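PDB 2X3H: K5 lyase from Enterobacteria phage k1-5, which cleaves the K5 capsular polysaccharide, a heparosan-type glycosaminoglycan, by a lyase mechanism, probably as the phage tail spike that meets the bacterial capsule. Local coordinates for residues 209-220 with 233-243. Numbering follows the deposited sequence.
Sequences YATNKAAGCVLA and AKNYPQFGAVE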
ATOM      1  N   TYR A 209       3.136  28.428  17.087  1.00 10.96           N
ATOM      2  CA  TYR A 209       2.999  27.061  17.564  1.00 10.27           C
ATOM      3  C   TYR A 209       3.184  26.983  19.081  1.00 10.53           C
ATOM      4  O   TYR A 209       4.072  27.627  19.647  1.00 11.33           O
ATOM      5  CB  TYR A 209       4.051  26.164  16.895  1.00 10.38           C
ATOM      6  CG  TYR A 209       4.022  24.740  17.394  1.00 10.17           C
ATOM      7  CD1 TYR A 209       4.684  24.374  18.565  1.00 10.72           C
ATOM      8  CD2 TYR A 209       3.333  23.760  16.695  1.00  9.95           C
ATOM      9  CE1 TYR A 209       4.640  23.061  19.037  1.00 10.19           C
ATOM     10  CE2 TYR A 209       3.284  22.448  17.148  1.00  8.99           C
ATOM     11  CZ  TYR A 209       3.938  22.105  18.311  1.00 10.83           C
ATOM     12  OH  TYR A 209       3.876  20.802  18.741  1.00 10.92           O
ATOM     13  N   ALA A 210       2.332  26.203  19.730  1.00 10.84           N
ATOM     14  CA  ALA A 210       2.544  25.813  21.119  1.00 10.44           C
ATOM     15  C   ALA A 210       1.957  24.427  21.299  1.00 10.24           C
ATOM     16  O   ALA A 210       0.909  24.116  20.714  1.00  9.79           O
ATOM     17  CB  ALA A 210       1.878  26.803  22.084  1.00 11.84           C
ATOM     18  N   THR A 211       2.645  23.596  22.075  1.00  9.79           N
ATOM     19  CA  THR A 211       2.181  22.241  22.380  1.00 10.19           C
ATOM     20  C   THR A 211       0.734  22.242  22.866  1.00 10.77           C
ATOM     21  O   THR A 211       0.378  23.005  23.775  1.00 11.68           O
ATOM     22  CB  THR A 211       3.071  21.555  23.450  1.00 11.08           C
ATOM     23  OG1 THR A 211       4.455  21.722  23.117  1.00 12.57           O
ATOM     24  CG2 THR A 211       2.743  20.064  23.541  1.00 12.70           C
ATOM     25  N   ASN A 212      -0.086  21.397  22.241  1.00 10.58           N
ATOM     26  CA  ASN A 212      -1.480  21.157  22.625  1.00 10.93           C
ATOM     27  C   ASN A 212      -2.435  22.306  22.299  1.00  9.89           C
ATOM     28  O   ASN A 212      -3.610  22.262  22.682  1.00 11.26           O
ATOM     29  CB  ASN A 212      -1.614  20.769  24.111  1.00 12.04           C
ATOM     30  CG  ASN A 212      -0.867  19.488  24.464  1.00 14.24           C
ATOM     31  OD1 ASN A 212      -0.742  18.574  23.648  1.00 15.68           O
ATOM     32  ND2 ASN A 212      -0.371  19.416  25.702  1.00 16.25           N
ATOM     33  N   LYS A 213      -1.959  23.333  21.593  1.00 10.27           N
ATOM     34  CA  LYS A 213      -2.859  24.425  21.228  1.00  9.99           C
ATOM     35  C   LYS A 213      -3.937  23.907  20.268  1.00 10.02           C
ATOM     36  O   LYS A 213      -3.636  23.139  19.349  1.00  8.24           O
ATOM     37  CB  LYS A 213      -2.103  25.621  20.632  1.00 12.02           C
ATOM     38  CG  LYS A 213      -2.931  26.897  20.694  1.00 14.85           C
ATOM     39  CD  LYS A 213      -2.402  28.033  19.834  1.00 16.94           C
ATOM     40  CE  LYS A 213      -1.013  28.461  20.193  1.00 18.26           C
ATOM     41  NZ  LYS A 213      -0.713  29.797  19.569  1.00 18.31           N
ATOM     42  N   ALA A 214      -5.183  24.321  20.496  1.00  9.05           N
ATOM     43  CA  ALA A 214      -6.354  23.797  19.779  1.00  9.17           C
ATOM     44  C   ALA A 214      -6.552  24.425  18.406  1.00  9.26           C
ATOM     45  O   ALA A 214      -7.461  25.247  18.200  1.00  9.04           O
ATOM     46  CB  ALA A 214      -7.622  23.983  20.629  1.00  9.51           C
ATOM     47  N   ALA A 215      -5.687  24.054  17.467  1.00  8.25           N
ATOM     48  CA  ALA A 215      -5.796  24.534  16.100  1.00  7.80           C
ATOM     49  C   ALA A 215      -5.342  23.440  15.139  1.00  7.54           C
ATOM     50  O   ALA A 215      -4.561  22.568  15.500  1.00  7.93           O
ATOM     51  CB  ALA A 215      -4.966  25.806  15.891  1.00  7.68           C
ATOM     52  N   GLY A 216      -5.848  23.511  13.917  1.00  6.73           N
ATOM     53  CA  GLY A 216      -5.418  22.641  12.840  1.00  6.32           C
ATOM     54  C   GLY A 216      -5.709  23.277  11.502  1.00  6.38           C
ATOM     55  O   GLY A 216      -6.281  24.372  11.426  1.00  5.90           O
ATOM     56  N   CYS A 217      -5.339  22.580  10.437  1.00  5.63           N
ATOM     57  CA  CYS A 217      -5.526  23.100   9.094  1.00  6.24           C
ATOM     58  C   CYS A 217      -6.909  22.731   8.579  1.00  5.59           C
ATOM     59  O   CYS A 217      -7.790  23.576   8.513  1.00  7.85           O
ATOM     60  CB  CYS A 217      -4.427  22.591   8.163  1.00  6.41           C
ATOM     61  SG  CYS A 217      -4.479  23.345   6.530  1.00  8.30           S
ATOM     62  N   VAL A 218      -7.116  21.461   8.242  1.00  5.29           N
ATOM     63  CA  VAL A 218      -8.418  21.017   7.741  1.00  5.27           C
ATOM     64  C   VAL A 218      -9.058  20.138   8.795  1.00  6.07           C
ATOM     65  O   VAL A 218      -8.412  19.226   9.295  1.00  5.81           O
ATOM     66  CB  VAL A 218      -8.259  20.147   6.472  1.00  5.16           C
ATOM     67  CG1 VAL A 218      -9.614  19.538   6.011  1.00  5.88           C
ATOM     68  CG2 VAL A 218      -7.617  20.935   5.339  1.00  5.86           C
ATOM     69  N   LEU A 219     -10.325  20.392   9.101  1.00  5.83           N
ATOM     70  CA  LEU A 219     -11.084  19.534  10.006  1.00  6.73           C
ATOM     71  C   LEU A 219     -12.379  19.106   9.335  1.00  6.77           C
ATOM     72  O   LEU A 219     -13.164  19.964   8.908  1.00  6.80           O
ATOM     73  CB  LEU A 219     -11.414  20.277  11.305  1.00  7.49           C
ATOM     74  CG  LEU A 219     -12.536  19.634  12.133  1.00  7.78           C
ATOM     75  CD1 LEU A 219     -12.163  18.207  12.522  1.00  8.43           C
ATOM     76  CD2 LEU A 219     -12.822  20.467  13.372  1.00  9.17           C
ATOM     77  N   ALA A 220     -12.586  17.791   9.218  1.00  6.80           N
ATOM     78  CA  ALA A 220     -13.863  17.236   8.760  1.00  7.10           C
ATOM     79  C   ALA A 220     -14.547  16.581   9.952  1.00  6.77           C
ATOM     80  O   ALA A 220     -14.195  15.463  10.351  1.00  7.33           O
ATOM     81  CB  ALA A 220     -13.657  16.232   7.624  1.00  7.69           C
ATOM     82  N   ALA A 233       0.622  21.387   5.054  1.00  5.65           N
ATOM     83  CA  ALA A 233       0.372  22.214   6.233  1.00  5.22           C
ATOM     84  C   ALA A 233       1.653  22.409   7.012  1.00  6.77           C
ATOM     85  O   ALA A 233       2.376  21.444   7.254  1.00  7.07           O
ATOM     86  CB  ALA A 233      -0.686  21.548   7.119  1.00  6.12           C
ATOM     87  N   LYS A 234       1.915  23.651   7.424  1.00  6.42           N
ATOM     88  CA  LYS A 234       3.141  23.963   8.148  1.00  6.72           C
ATOM     89  C   LYS A 234       2.890  24.537   9.540  1.00  7.05           C
ATOM     90  O   LYS A 234       2.138  25.503   9.697  1.00  7.07           O
ATOM     91  CB  LYS A 234       4.006  24.913   7.321  1.00  8.65           C
ATOM     92  CG  LYS A 234       4.515  24.221   6.067  1.00 10.42           C
ATOM     93  CD  LYS A 234       5.293  25.122   5.157  1.00 12.29           C
ATOM     94  CE  LYS A 234       5.932  24.268   4.056  1.00 12.77           C
ATOM     95  NZ  LYS A 234       6.324  25.098   2.904  1.00 13.91           N
ATOM     96  N   ASN A 235       3.519  23.916  10.537  1.00  7.12           N
ATOM     97  CA  ASN A 235       3.596  24.436  11.900  1.00  8.21           C
ATOM     98  C   ASN A 235       2.304  24.412  12.700  1.00  8.09           C
ATOM     99  O   ASN A 235       2.190  25.124  13.697  1.00  8.34           O
ATOM    100  CB  ASN A 235       4.125  25.875  11.925  1.00 10.51           C
ATOM    101  CG  ASN A 235       5.401  26.054  11.143  1.00 14.11           C
ATOM    102  OD1 ASN A 235       5.459  26.884  10.237  1.00 17.82           O
ATOM    103  ND2 ASN A 235       6.436  25.316  11.508  1.00 15.29           N
ATOM    104  N   TYR A 236       1.339  23.599  12.295  1.00  6.55           N
ATOM    105  CA  TYR A 236       0.098  23.518  13.072  1.00  6.42           C
ATOM    106  C   TYR A 236       0.265  22.696  14.348  1.00  6.53           C
ATOM    107  O   TYR A 236       1.057  21.750  14.386  1.00  6.75           O
ATOM    108  CB  TYR A 236      -1.048  22.942  12.241  1.00  6.43           C
ATOM    109  CG  TYR A 236      -1.636  23.892  11.211  1.00  6.29           C
ATOM    110  CD1 TYR A 236      -1.040  24.052   9.970  1.00  5.82           C
ATOM    111  CD2 TYR A 236      -2.811  24.601  11.468  1.00  6.34           C
ATOM    112  CE1 TYR A 236      -1.580  24.891   9.015  1.00  6.01           C
ATOM    113  CE2 TYR A 236      -3.364  25.457  10.508  1.00  6.56           C
ATOM    114  CZ  TYR A 236      -2.744  25.593   9.287  1.00  6.38           C
ATOM    115  OH  TYR A 236      -3.267  26.398   8.318  1.00  7.18           O
ATOM    116  N   PRO A 237      -0.474  23.064  15.410  1.00  7.23           N
ATOM    117  CA  PRO A 237      -0.354  22.352  16.681  1.00  7.60           C
ATOM    118  C   PRO A 237      -1.235  21.101  16.819  1.00  8.06           C
ATOM    119  O   PRO A 237      -1.128  20.198  15.989  1.00  8.44           O
ATOM    120  CB  PRO A 237      -0.697  23.439  17.716  1.00  7.91           C
ATOM    121  CG  PRO A 237      -1.667  24.311  17.005  1.00  7.62           C
ATOM    122  CD  PRO A 237      -1.372  24.233  15.524  1.00  7.28           C
ATOM    123  N   GLN A 238      -2.091  21.039  17.845  1.00  8.61           N
ATOM    124  CA  GLN A 238      -2.711  19.763  18.232  1.00  9.89           C
ATOM    125  C   GLN A 238      -3.375  18.999  17.091  1.00  8.70           C
ATOM    126  O   GLN A 238      -3.191  17.782  16.950  1.00  8.04           O
ATOM    127  CB  GLN A 238      -3.752  19.979  19.328  1.00 11.67           C
ATOM    128  CG  GLN A 238      -4.521  18.727  19.704  1.00 16.77           C
ATOM    129  CD  GLN A 238      -3.782  17.831  20.667  1.00 19.67           C
ATOM    130  OE1 GLN A 238      -4.395  17.223  21.550  1.00 23.30           O
ATOM    131  NE2 GLN A 238      -2.469  17.727  20.503  1.00 22.10           N
ATOM    132  N   PHE A 239      -4.171  19.696  16.291  1.00  7.71           N
ATOM    133  CA  PHE A 239      -4.986  18.995  15.295  1.00  8.17           C
ATOM    134  C   PHE A 239      -4.355  18.867  13.918  1.00  8.45           C
ATOM    135  O   PHE A 239      -4.954  18.315  12.988  1.00  8.72           O
ATOM    136  CB  PHE A 239      -6.419  19.522  15.304  1.00  9.27           C
ATOM    137  CG  PHE A 239      -7.053  19.410  16.656  1.00 10.11           C
ATOM    138  CD1 PHE A 239      -7.363  18.167  17.172  1.00 10.38           C
ATOM    139  CD2 PHE A 239      -7.264  20.527  17.440  1.00 10.04           C
ATOM    140  CE1 PHE A 239      -7.908  18.029  18.421  1.00 10.95           C
ATOM    141  CE2 PHE A 239      -7.821  20.399  18.704  1.00 11.15           C
ATOM    142  CZ  PHE A 239      -8.146  19.141  19.189  1.00 10.68           C
ATOM    143  N   GLY A 240      -3.134  19.377  13.796  1.00  7.82           N
ATOM    144  CA  GLY A 240      -2.273  19.061  12.652  1.00  7.05           C
ATOM    145  C   GLY A 240      -2.776  19.506  11.290  1.00  6.91           C
ATOM    146  O   GLY A 240      -3.400  20.572  11.155  1.00  8.10           O
ATOM    147  N   ALA A 241      -2.461  18.702  10.274  1.00  5.59           N
ATOM    148  CA  ALA A 241      -2.800  19.013   8.889  1.00  6.11           C
ATOM    149  C   ALA A 241      -4.240  18.625   8.541  1.00  5.68           C
ATOM    150  O   ALA A 241      -4.954  19.398   7.914  1.00  5.76           O
ATOM    151  CB  ALA A 241      -1.812  18.335   7.925  1.00  6.32           C
ATOM    152  N   VAL A 242      -4.649  17.417   8.940  1.00  5.04           N
ATOM    153  CA  VAL A 242      -6.008  16.946   8.693  1.00  5.56           C
ATOM    154  C   VAL A 242      -6.536  16.238   9.928  1.00  5.55           C
ATOM    155  O   VAL A 242      -5.955  15.246  10.370  1.00  6.25           O
ATOM    156  CB  VAL A 242      -6.078  15.954   7.499  1.00  4.20           C
ATOM    157  CG1 VAL A 242      -7.508  15.402   7.348  1.00  4.72           C
ATOM    158  CG2 VAL A 242      -5.635  16.634   6.205  1.00  4.91           C
ATOM    159  N   GLU A 243      -7.637  16.744  10.477  1.00  5.50           N
ATOM    160  CA  GLU A 243      -8.369  16.022  11.522  1.00  5.35           C
ATOM    161  C   GLU A 243      -9.710  15.482  10.998  1.00  5.82           C
ATOM    162  O   GLU A 243     -10.466  16.216  10.348  1.00  5.61           O
ATOM    163  CB  GLU A 243      -8.630  16.912  12.760  1.00  6.30           C
ATOM    164  CG  GLU A 243      -9.527  16.159  13.753  1.00  7.56           C
ATOM    165  CD  GLU A 243      -9.821  16.858  15.081  1.00  8.20           C
ATOM    166  OE1 GLU A 243      -9.779  18.105  15.171  1.00  9.50           O
ATOM    167  OE2 GLU A 243     -10.141  16.120  16.048  1.00  9.17           O
TER
HETATM  168  O   HOH W   1      -1.887  16.145  22.728  1.00 18.50           O
HETATM  169  O   HOH W   2      -6.805  19.855  11.605  1.00 10.19           O
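C217 lies over the ring of Y236, its CB 3.7 Å from the ring centroid and 16° off the normal, a CH-pi contact. The sulfur meets the same ring obliquely, carried there by a chi1 of -173° that sets SG anti to the backbone N, while A233 CB closes on C217 CB from strand 227-234. Backbone bonds close the same corner: C217 N donates to G240 O at 2.9 Å and V218 N to A241 O, the latter donor standing above the carbonyl plane. Beyond the corners at C217 and A241 the two segments run as parallel strands, E243 N bonding V218 O and A220 N bonding E243 O; L219 and E243 point the same way, with L219 CD1 3.6 Å from E243 CG.

Toward the other end the P237 ring packs against A215, its CG 3.8 Å from A215 CB, and its CB and CG approach the carbonyl oxygen of K213. K213 O accepts from both Q238 N (3.0 Å) and A215 N, the second bond closing the inverse gamma turn centred on A214. The solvent side is looser: the amides of N212 and Q238, whose planes stand 77° apart, are joined through a water that donates to N212 OD1 and accepts from Q238 NE2.

Parallel strands stacked coil on coil, with corners between faces, fit a parallel beta-helix, probably right-handed as in other phage tail spikes. Strand 218-221 lies between strands 186-188 and 242-245; Y236 OH is hydrogen-bonded to S184 OG, and F239 meets Y266 of strand 266-268 edge-to-face.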